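Local structure of cytochrome C549 (Arthrospira maxima, 1F1C) at residues L21-K26 with D109-A114; Q37-G42 with V50-E55; P62-I67 with V71-N76. The protein carries one covalently bound heme c and probably serves as an extrinsic lumenal subunit of photosystem II that helps stabilise the oxygen-evolving complex. All blocks are in the same frame, centred on the assembly; numbering follows the deposited sequence.

Interaction 1: L21-K26 with D109-A114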
# COMPACT_ATOMS: atom_id res chain seq x y z
N LEU A 21 29.31 12.39 5.38
CA LEU A 21 28.90 11.37 6.32
C LEU A 21 27.69 11.89 7.09
O LEU A 21 26.77 11.14 7.38
CB LEU A 21 30.05 11.04 7.28
CG LEU A 21 29.72 10.04 8.40
CD1 LEU A 21 29.11 8.78 7.79
CD2 LEU A 21 30.98 9.71 9.18
N LYS A 22 27.69 13.18 7.39
CA LYS A 22 26.58 13.78 8.13
C LYS A 22 25.25 13.55 7.43
O LYS A 22 24.26 13.19 8.08
CB LYS A 22 26.81 15.29 8.30
CG LYS A 22 25.81 15.96 9.24
CD LYS A 22 26.11 17.44 9.44
CE LYS A 22 25.69 18.29 8.25
NZ LYS A 22 24.22 18.29 8.03
N GLU A 23 25.21 13.74 6.12
CA GLU A 23 23.99 13.55 5.35
C GLU A 23 23.50 12.11 5.44
O GLU A 23 22.30 11.86 5.54
CB GLU A 23 24.23 13.93 3.89
CG GLU A 23 24.57 15.40 3.70
CD GLU A 23 24.96 15.73 2.27
OE1 GLU A 23 25.93 15.12 1.77
OE2 GLU A 23 24.30 16.58 1.65
N ILE A 24 24.44 11.18 5.40
CA ILE A 24 24.11 9.77 5.49
C ILE A 24 23.52 9.44 6.86
O ILE A 24 22.61 8.61 6.96
CB ILE A 24 25.34 8.89 5.21
CG1 ILE A 24 25.83 9.13 3.78
CG2 ILE A 24 25.00 7.43 5.40
CD1 ILE A 24 27.14 8.45 3.47
N LYS A 25 24.03 10.08 7.91
CA LYS A 25 23.53 9.85 9.26
C LYS A 25 22.07 10.27 9.28
O LYS A 25 21.23 9.62 9.91
CB LYS A 25 24.29 10.70 10.29
CG LYS A 25 25.66 10.18 10.69
CD LYS A 25 25.56 8.90 11.52
CE LYS A 25 26.93 8.46 12.03
NZ LYS A 25 26.86 7.18 12.80
N LYS A 26 21.77 11.37 8.59
CA LYS A 26 20.41 11.88 8.52
C LYS A 26 19.53 11.01 7.64
O LYS A 26 18.34 10.84 7.91
CB LYS A 26 20.40 13.31 7.97
CG LYS A 26 20.97 14.35 8.91
CD LYS A 26 20.86 15.74 8.30
CE LYS A 26 21.40 16.80 9.23
NZ LYS A 26 21.30 18.18 8.65
N ASP A 109 16.17 15.47 2.59
CA ASP A 109 16.03 14.18 3.25
C ASP A 109 15.98 13.06 2.23
O ASP A 109 16.59 12.01 2.42
CB ASP A 109 14.76 14.13 4.10
CG ASP A 109 14.72 15.20 5.15
OD1 ASP A 109 15.67 15.31 5.96
OD2 ASP A 109 13.72 15.94 5.18
N LEU A 110 15.26 13.30 1.14
CA LEU A 110 15.13 12.30 0.09
C LEU A 110 16.49 11.97 -0.48
O LEU A 110 16.80 10.82 -0.77
CB LEU A 110 14.20 12.81 -1.01
CG LEU A 110 12.78 12.23 -0.96
CD1 LEU A 110 12.38 11.91 0.47
CD2 LEU A 110 11.81 13.21 -1.61
N TYR A 111 17.30 13.01 -0.61
CA TYR A 111 18.66 12.91 -1.12
C TYR A 111 19.52 12.08 -0.15
O TYR A 111 20.32 11.24 -0.58
CB TYR A 111 19.22 14.32 -1.27
CG TYR A 111 20.70 14.41 -1.61
CD1 TYR A 111 21.13 14.38 -2.93
CD2 TYR A 111 21.65 14.61 -0.60
CE1 TYR A 111 22.49 14.55 -3.25
CE2 TYR A 111 23.01 14.77 -0.90
CZ TYR A 111 23.42 14.75 -2.22
OH TYR A 111 24.74 14.97 -2.52
N ASN A 112 19.34 12.32 1.15
CA ASN A 112 20.08 11.63 2.21
C ASN A 112 19.68 10.15 2.32
O ASN A 112 20.53 9.25 2.43
CB ASN A 112 19.84 12.33 3.56
CG ASN A 112 20.30 13.80 3.56
OD1 ASN A 112 19.79 14.60 4.33
ND2 ASN A 112 21.26 14.13 2.71
N VAL A 113 18.37 9.89 2.31
CA VAL A 113 17.89 8.53 2.42
C VAL A 113 18.42 7.74 1.22
O VAL A 113 18.81 6.58 1.36
CB VAL A 113 16.34 8.47 2.43
CG1 VAL A 113 15.88 7.03 2.69
CG2 VAL A 113 15.80 9.38 3.50
N ALA A 114 18.44 8.39 0.05
CA ALA A 114 18.93 7.76 -1.17
C ALA A 114 20.40 7.36 -1.02
O ALA A 114 20.82 6.28 -1.43
CB ALA A 114 18.76 8.71 -2.35
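Glu23 and Asn112 meet where the N-terminal and C-terminal helices of the cytochrome c fold cross. This near-perpendicular pairing of the first and last helices is a hallmark of the family. Here the segment axes approach to 7.7 Å at a crossing angle of -95°. The CA atoms of Glu23 and Asn112 are the nearest pair, and both side chains set out toward the opposing helix. The two side chains run across each other at about a right angle. Asn112 sets its CB 3.2 Å from the backbone O of Glu23. Its CG stands beside its own backbone N (chi1 -60°), and the amide lies against the Glu23 stem. There ND2 of Asn112 is 3.2 Å from CB of Glu23, with CG of Glu23 a little farther off. The contact is tight and made by van der Waals touch.

Glu23 runs extended beyond CG, which brings its carboxylate to the ring of Tyr111. The carboxylate and ring planes are 53° apart. Its OE1 is hydrogen-bonded to the backbone N of Ser20, just before the helix, which holds the group in place. The Tyr111 ring reaches back from the other helix and also touches Leu19 and Ile67. Lys26 brings only its CB to OD1 of Asn112, and the rest of its chain leads away. Val113, the next residue after Asn112, packs on Val30 and Phe31 farther along the first helix and touches the heme. OE2 of Glu23 comes obliquely to CE2 of Tyr111 at 3.4 Å.

Interaction 2: Q37-G42 with V50-E55. With HEC (heme c), chain C.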
# COMPACT_ATOMS: atom_id res chain seq x y z
N GLN A 37 9.93 -0.09 8.61
CA GLN A 37 8.75 -0.91 8.87
C GLN A 37 8.62 -2.05 7.87
O GLN A 37 8.23 -3.15 8.22
CB GLN A 37 7.50 -0.04 8.80
CG GLN A 37 6.20 -0.81 8.86
CD GLN A 37 5.03 0.05 8.43
OE1 GLN A 37 4.82 1.14 8.97
NE2 GLN A 37 4.26 -0.43 7.45
N CYS A 38 8.96 -1.78 6.61
CA CYS A 38 8.86 -2.80 5.59
C CYS A 38 10.20 -3.03 4.90
O CYS A 38 10.31 -3.92 4.05
CB CYS A 38 7.82 -2.38 4.55
SG CYS A 38 6.24 -1.76 5.23
N HIS A 39 11.20 -2.25 5.28
CA HIS A 39 12.51 -2.38 4.66
C HIS A 39 13.73 -2.57 5.54
O HIS A 39 14.85 -2.40 5.05
CB HIS A 39 12.76 -1.18 3.75
CG HIS A 39 11.86 -1.12 2.56
ND1 HIS A 39 11.74 -2.15 1.66
CD2 HIS A 39 11.10 -0.11 2.07
CE1 HIS A 39 10.96 -1.78 0.67
NE2 HIS A 39 10.55 -0.54 0.89
N ALA A 40 13.55 -2.89 6.81
CA ALA A 40 14.72 -3.07 7.67
C ALA A 40 15.64 -4.09 6.99
O ALA A 40 15.17 -5.09 6.42
CB ALA A 40 14.29 -3.57 9.05
N LEU A 41 16.94 -3.83 7.04
CA LEU A 41 17.93 -4.72 6.44
C LEU A 41 17.88 -4.74 4.92
O LEU A 41 18.43 -5.65 4.29
CB LEU A 41 17.78 -6.15 6.99
CG LEU A 41 18.63 -6.46 8.23
CD1 LEU A 41 18.10 -5.69 9.43
CD2 LEU A 41 18.62 -7.96 8.49
N GLY A 42 17.22 -3.75 4.33
CA GLY A 42 17.14 -3.67 2.89
C GLY A 42 16.22 -4.69 2.25
O GLY A 42 16.34 -5.01 1.07
N VAL A 50 11.33 -7.56 -4.72
CA VAL A 50 11.59 -6.13 -4.91
C VAL A 50 12.26 -5.53 -3.67
O VAL A 50 11.67 -4.71 -2.96
CB VAL A 50 10.26 -5.37 -5.20
CG1 VAL A 50 10.56 -3.97 -5.72
CG2 VAL A 50 9.44 -6.14 -6.21
N ASN A 51 13.51 -5.95 -3.43
CA ASN A 51 14.34 -5.54 -2.29
C ASN A 51 15.06 -4.20 -2.44
O ASN A 51 14.85 -3.48 -3.41
CB ASN A 51 15.40 -6.61 -2.03
CG ASN A 51 15.13 -7.41 -0.79
OD1 ASN A 51 14.05 -7.99 -0.61
ND2 ASN A 51 16.12 -7.47 0.10
N LEU A 52 15.92 -3.88 -1.47
CA LEU A 52 16.71 -2.66 -1.51
C LEU A 52 18.17 -3.01 -1.79
O LEU A 52 19.07 -2.22 -1.52
CB LEU A 52 16.62 -1.87 -0.20
CG LEU A 52 15.28 -1.18 0.09
CD1 LEU A 52 15.43 -0.22 1.27
CD2 LEU A 52 14.82 -0.42 -1.15
N SER A 53 18.37 -4.21 -2.33
CA SER A 53 19.71 -4.67 -2.68
C SER A 53 20.05 -4.04 -4.02
O SER A 53 19.15 -3.71 -4.80
CB SER A 53 19.73 -6.20 -2.82
OG SER A 53 18.96 -6.61 -3.95
N PRO A 54 21.35 -3.85 -4.31
CA PRO A 54 21.77 -3.25 -5.58
C PRO A 54 21.20 -3.99 -6.78
O PRO A 54 20.69 -3.37 -7.72
CB PRO A 54 23.30 -3.32 -5.51
CG PRO A 54 23.56 -4.50 -4.64
CD PRO A 54 22.51 -4.33 -3.55
N GLU A 55 21.28 -5.32 -6.76
CA GLU A 55 20.75 -6.12 -7.86
C GLU A 55 19.28 -5.81 -8.15
O GLU A 55 18.92 -5.51 -9.29
CB GLU A 55 20.92 -7.61 -7.55
CG GLU A 55 20.40 -8.02 -6.19
CD GLU A 55 21.48 -8.57 -5.27
OE1 GLU A 55 22.49 -7.85 -5.03
OE2 GLU A 55 21.33 -9.71 -4.78
FE HEC C . 9.11 0.84 0.07
CHA HEC C . 9.41 -0.83 -2.87
CHB HEC C . 11.97 2.70 -0.74
CHC HEC C . 8.79 2.74 2.88
CHD HEC C . 6.66 -1.25 1.07
NA HEC C . 10.35 0.96 -1.49
C1A HEC C . 10.32 0.20 -2.62
C2A HEC C . 11.44 0.53 -3.46
C3A HEC C . 12.15 1.50 -2.88
C4A HEC C . 11.50 1.74 -1.63
CMA HEC C . 13.26 2.36 -3.47
CAA HEC C . 11.77 -0.07 -4.79
CBA HEC C . 12.57 -1.31 -4.51
CGA HEC C . 13.13 -1.90 -5.77
O1A HEC C . 12.83 -1.37 -6.86
O2A HEC C . 13.88 -2.89 -5.68
NB HEC C . 10.12 2.38 0.87
C1B HEC C . 11.30 3.01 0.42
C2B HEC C . 11.66 4.12 1.24
C3B HEC C . 10.70 4.22 2.18
C4B HEC C . 9.79 3.11 1.99
CMB HEC C . 12.88 5.01 1.12
CAB HEC C . 10.59 5.24 3.12
CBB HEC C . 10.39 6.58 2.74
NC HEC C . 8.00 0.74 1.64
C1C HEC C . 8.00 1.59 2.73
C2C HEC C . 7.05 1.19 3.70
C3C HEC C . 6.39 0.10 3.20
C4C HEC C . 7.03 -0.20 1.92
CMC HEC C . 6.85 1.80 5.09
CAC HEC C . 5.40 -0.64 3.89
CBC HEC C . 4.18 -0.04 4.32
ND HEC C . 8.18 -0.68 -0.75
C1D HEC C . 7.15 -1.41 -0.22
C2D HEC C . 6.71 -2.42 -1.12
C3D HEC C . 7.48 -2.30 -2.22
C4D HEC C . 8.42 -1.24 -1.99
CMD HEC C . 5.72 -3.57 -0.81
CAD HEC C . 7.34 -3.08 -3.53
CBD HEC C . 6.35 -2.43 -4.50
CGD HEC C . 6.26 -3.15 -5.84
O1D HEC C . 7.24 -3.14 -6.61
O2D HEC C . 5.20 -3.74 -6.13
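Leu52 and Gly42 are joined by a backbone hydrogen bond, Leu52 N to Gly42 O at 2.8 Å. The donor stands above the carbonyl plane, 39° out of it. Gly42 has positive phi, a conformation that favours glycine, and its own N is bonded to His39 O. The bond thus ties the turn after the heme-binding CXXCH motif to the 50-55 segment.

The apolar contact is between Leu52 and His39, whose side chains cross at about a right angle. CG of Leu52 lies over one face of the imidazole, towards its rim. CD1 of Leu52 makes an off-centre CH-pi contact, 4.3 Å from the ring centroid, and touches His39 CB at 3.8 Å. The other branch, CD2 of Leu52, turns to the heme and meets its C3A at 3.7 Å.

Metal and covalent bonds fix the heme. His39 NE2 binds the iron at 2.2 Å, and His90 is the other axial ligand. ND1 of His39 is hydrogen-bonded to Val43 O, which fixes the rotation of the ring and probably makes it a stronger donor. Cys38 SG is bonded to heme CAC at 1.9 Å. Cys35 makes the second covalent link. Val50 CG1 packs on a heme propionate.

His39 and Leu52 both rest on Phe31, and so join the heme to helix 21-34. The 37-42 segment starts on helix 36-39, and the 50-55 segment leads into helix 54-58.

Interaction 3: P62-I67 with V71-N76; sequences PPRDNI and VDYIKN. With HEC (heme c), chain C.
Asp72 OD1 is gripped from two directions, by Arg64 NH1 and by a water. The salt bridge from Arg64 NH1 to Asp72 OD1 is 3.1 Å long, with an angle of 154° at the hydrogen. It meets OD1 on the anti side, tilted out of the carboxylate plane. The water donates to Asp72 OD1 at 2.6 Å and to the backbone O of Asn76. It also accepts from Arg64 NH2, so one water joins the arginine, the aspartate and the end of the helix. NH1 has a further acceptor in the backbone O of Ala69.

The chain of Arg64 bends at chi2, which lays the guanidinium against Tyr73. The two planes are almost perpendicular, 86° apart. CD1 of Tyr73 lies over one guanidinium face, towards its rim, and Arg64 NE is 3.4 Å from CD1 of Tyr73 at the ring edge. CD of Pro62 lies over the rim of the opposite guanidinium face.

In this c-type cytochrome, helix 67-75 flanks the heme, and the 62-67 loop leads into it. The Tyr73 side chain points out from the helix with CG anti to the backbone N (chi1 -171°), which brings one ring face over a heme pyrrole. CE2 of Tyr73 is 3.4 Å from heme C2A, and OH reaches the meso carbon CHA. The ring also packs edge-to-face with His90, one of the two axial ligands. Ile74 CD1 adds a contact with the heme methyl CMB.

At the start of the helix, Val71 N is hydrogen-bonded to Ile67 O at 2.8 Å, an ordinary first-turn bond. CG2 of Ile67 touches CG2 of Val71 where the two side chains cross at a slant, and Val71 also packs on Glu107 of helix 107-124.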
# COMPACT_ATOMS: atom_id res chain seq x y z
N PRO A 62 12.23 2.52 -13.91
CA PRO A 62 13.62 2.53 -14.38
C PRO A 62 14.52 2.07 -13.24
O PRO A 62 14.06 1.93 -12.10
CB PRO A 62 13.87 4.00 -14.74
CG PRO A 62 12.49 4.62 -14.79
CD PRO A 62 11.74 3.89 -13.72
N PRO A 63 15.81 1.83 -13.53
CA PRO A 63 16.71 1.39 -12.46
C PRO A 63 16.65 2.41 -11.32
O PRO A 63 16.63 3.61 -11.55
CB PRO A 63 18.07 1.37 -13.14
CG PRO A 63 17.72 0.99 -14.55
CD PRO A 63 16.50 1.85 -14.83
N ARG A 64 16.61 1.92 -10.09
CA ARG A 64 16.58 2.79 -8.93
C ARG A 64 17.93 2.72 -8.24
O ARG A 64 18.02 2.82 -7.02
CB ARG A 64 15.48 2.32 -7.97
CG ARG A 64 14.09 2.26 -8.61
CD ARG A 64 13.64 3.65 -9.06
NE ARG A 64 12.26 3.66 -9.53
CZ ARG A 64 11.55 4.77 -9.74
NH1 ARG A 64 12.10 5.96 -9.52
NH2 ARG A 64 10.30 4.68 -10.17
N ASP A 65 18.98 2.56 -9.05
CA ASP A 65 20.34 2.45 -8.52
C ASP A 65 21.19 3.72 -8.51
O ASP A 65 22.41 3.65 -8.53
CB ASP A 65 21.10 1.34 -9.26
CG ASP A 65 21.12 1.54 -10.77
OD1 ASP A 65 20.75 2.64 -11.24
OD2 ASP A 65 21.53 0.60 -11.49
N ASN A 66 20.54 4.88 -8.50
CA ASN A 66 21.24 6.16 -8.42
C ASN A 66 20.38 7.11 -7.59
O ASN A 66 19.16 6.97 -7.53
CB ASN A 66 21.50 6.76 -9.81
CG ASN A 66 20.24 6.96 -10.63
OD1 ASN A 66 19.78 6.05 -11.30
ND2 ASN A 66 19.68 8.15 -10.56
N ILE A 67 21.03 8.07 -6.94
CA ILE A 67 20.33 9.03 -6.09
C ILE A 67 19.08 9.67 -6.69
O ILE A 67 18.04 9.74 -6.04
CB ILE A 67 21.31 10.13 -5.64
CG1 ILE A 67 22.42 9.50 -4.79
CG2 ILE A 67 20.56 11.24 -4.90
CD1 ILE A 67 23.64 10.39 -4.57
N VAL A 71 15.35 9.20 -5.31
CA VAL A 71 14.60 10.36 -4.88
C VAL A 71 13.26 10.42 -5.61
O VAL A 71 12.23 10.68 -4.98
CB VAL A 71 15.40 11.65 -5.13
CG1 VAL A 71 14.53 12.87 -4.83
CG2 VAL A 71 16.64 11.66 -4.26
N ASP A 72 13.28 10.15 -6.91
CA ASP A 72 12.06 10.15 -7.73
C ASP A 72 11.08 9.14 -7.20
O ASP A 72 9.88 9.40 -7.08
CB ASP A 72 12.39 9.79 -9.18
CG ASP A 72 11.15 9.66 -10.06
OD1 ASP A 72 11.02 8.64 -10.77
OD2 ASP A 72 10.29 10.57 -10.04
N TYR A 73 11.61 7.96 -6.88
CA TYR A 73 10.79 6.88 -6.37
C TYR A 73 9.97 7.28 -5.15
O TYR A 73 8.78 6.98 -5.08
CB TYR A 73 11.66 5.67 -6.00
CG TYR A 73 10.82 4.47 -5.68
CD1 TYR A 73 10.37 3.62 -6.70
CD2 TYR A 73 10.36 4.25 -4.38
CE1 TYR A 73 9.48 2.57 -6.42
CE2 TYR A 73 9.47 3.22 -4.10
CZ TYR A 73 9.04 2.38 -5.11
OH TYR A 73 8.18 1.36 -4.82
N ILE A 74 10.61 7.94 -4.19
CA ILE A 74 9.90 8.36 -2.98
C ILE A 74 8.88 9.44 -3.30
O ILE A 74 7.81 9.48 -2.71
CB ILE A 74 10.86 8.87 -1.91
CG1 ILE A 74 11.87 7.77 -1.57
CG2 ILE A 74 10.08 9.29 -0.67
CD1 ILE A 74 13.08 8.26 -0.78
N LYS A 75 9.23 10.31 -4.24
CA LYS A 75 8.32 11.36 -4.65
C LYS A 75 7.17 10.77 -5.47
O LYS A 75 6.03 11.26 -5.40
CB LYS A 75 9.06 12.40 -5.50
CG LYS A 75 10.08 13.22 -4.73
CD LYS A 75 11.04 13.96 -5.66
CE LYS A 75 10.32 14.95 -6.56
NZ LYS A 75 9.66 16.03 -5.78
N ASN A 76 7.46 9.72 -6.23
CA ASN A 76 6.45 9.11 -7.08
C ASN A 76 6.61 7.60 -7.20
O ASN A 76 7.03 7.09 -8.24
CB ASN A 76 6.53 9.75 -8.47
CG ASN A 76 5.33 9.44 -9.32
OD1 ASN A 76 5.38 9.56 -10.54
ND2 ASN A 76 4.22 9.06 -8.69
FE HEC C . 9.11 0.84 0.07
CHA HEC C . 9.41 -0.83 -2.87
CHB HEC C . 11.97 2.70 -0.74
CHC HEC C . 8.79 2.74 2.88
CHD HEC C . 6.66 -1.25 1.07
NA HEC C . 10.35 0.96 -1.49
C1A HEC C . 10.32 0.20 -2.62
C2A HEC C . 11.44 0.53 -3.46
C3A HEC C . 12.15 1.50 -2.88
C4A HEC C . 11.50 1.74 -1.63
CMA HEC C . 13.26 2.36 -3.47
CAA HEC C . 11.77 -0.07 -4.79
CBA HEC C . 12.57 -1.31 -4.51
CGA HEC C . 13.13 -1.90 -5.77
O1A HEC C . 12.83 -1.37 -6.86
O2A HEC C . 13.88 -2.89 -5.68
NB HEC C . 10.12 2.38 0.87
C1B HEC C . 11.30 3.01 0.42
C2B HEC C . 11.66 4.12 1.24
C3B HEC C . 10.70 4.22 2.18
C4B HEC C . 9.79 3.11 1.99
CMB HEC C . 12.88 5.01 1.12
CAB HEC C . 10.59 5.24 3.12
CBB HEC C . 10.39 6.58 2.74
NC HEC C . 8.00 0.74 1.64
C1C HEC C . 8.00 1.59 2.73
C2C HEC C . 7.05 1.19 3.70
C3C HEC C . 6.39 0.10 3.20
C4C HEC C . 7.03 -0.20 1.92
CMC HEC C . 6.85 1.80 5.09
CAC HEC C . 5.40 -0.64 3.89
CBC HEC C . 4.18 -0.04 4.32
ND HEC C . 8.18 -0.68 -0.75
C1D HEC C . 7.15 -1.41 -0.22
C2D HEC C . 6.71 -2.42 -1.12
C3D HEC C . 7.48 -2.30 -2.22
C4D HEC C . 8.42 -1.24 -1.99
CMD HEC C . 5.72 -3.57 -0.81
CAD HEC C . 7.34 -3.08 -3.53
CBD HEC C . 6.35 -2.43 -4.50
CGD HEC C . 6.26 -3.15 -5.84
O1D HEC C . 7.24 -3.14 -6.61
O2D HEC C . 5.20 -3.74 -6.13
O HOH W 1 8.85 7.22 -10.34

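Helix 21-34 opens interaction 1, which is completed only by helix 107-124 near the C terminus. It therefore closes a long loop that holds both other contacts. Next along the chain, interaction 2 closes a short loop between the heme-binding segment 37-42 and segment 50-55. Interaction 3 follows in series, between the 62-67 loop and helix 67-75, so these two neither nest nor cross. Interactions 2 and 3 do not touch each other, but both reach the heme. Interactions 1 and 3 touch directly, through Leu110 with Ile74 and Lys75. The C-terminal helix is thus joined to helix 67-75, while interaction 2 stands about 17 Å from interaction 1, centre to centre.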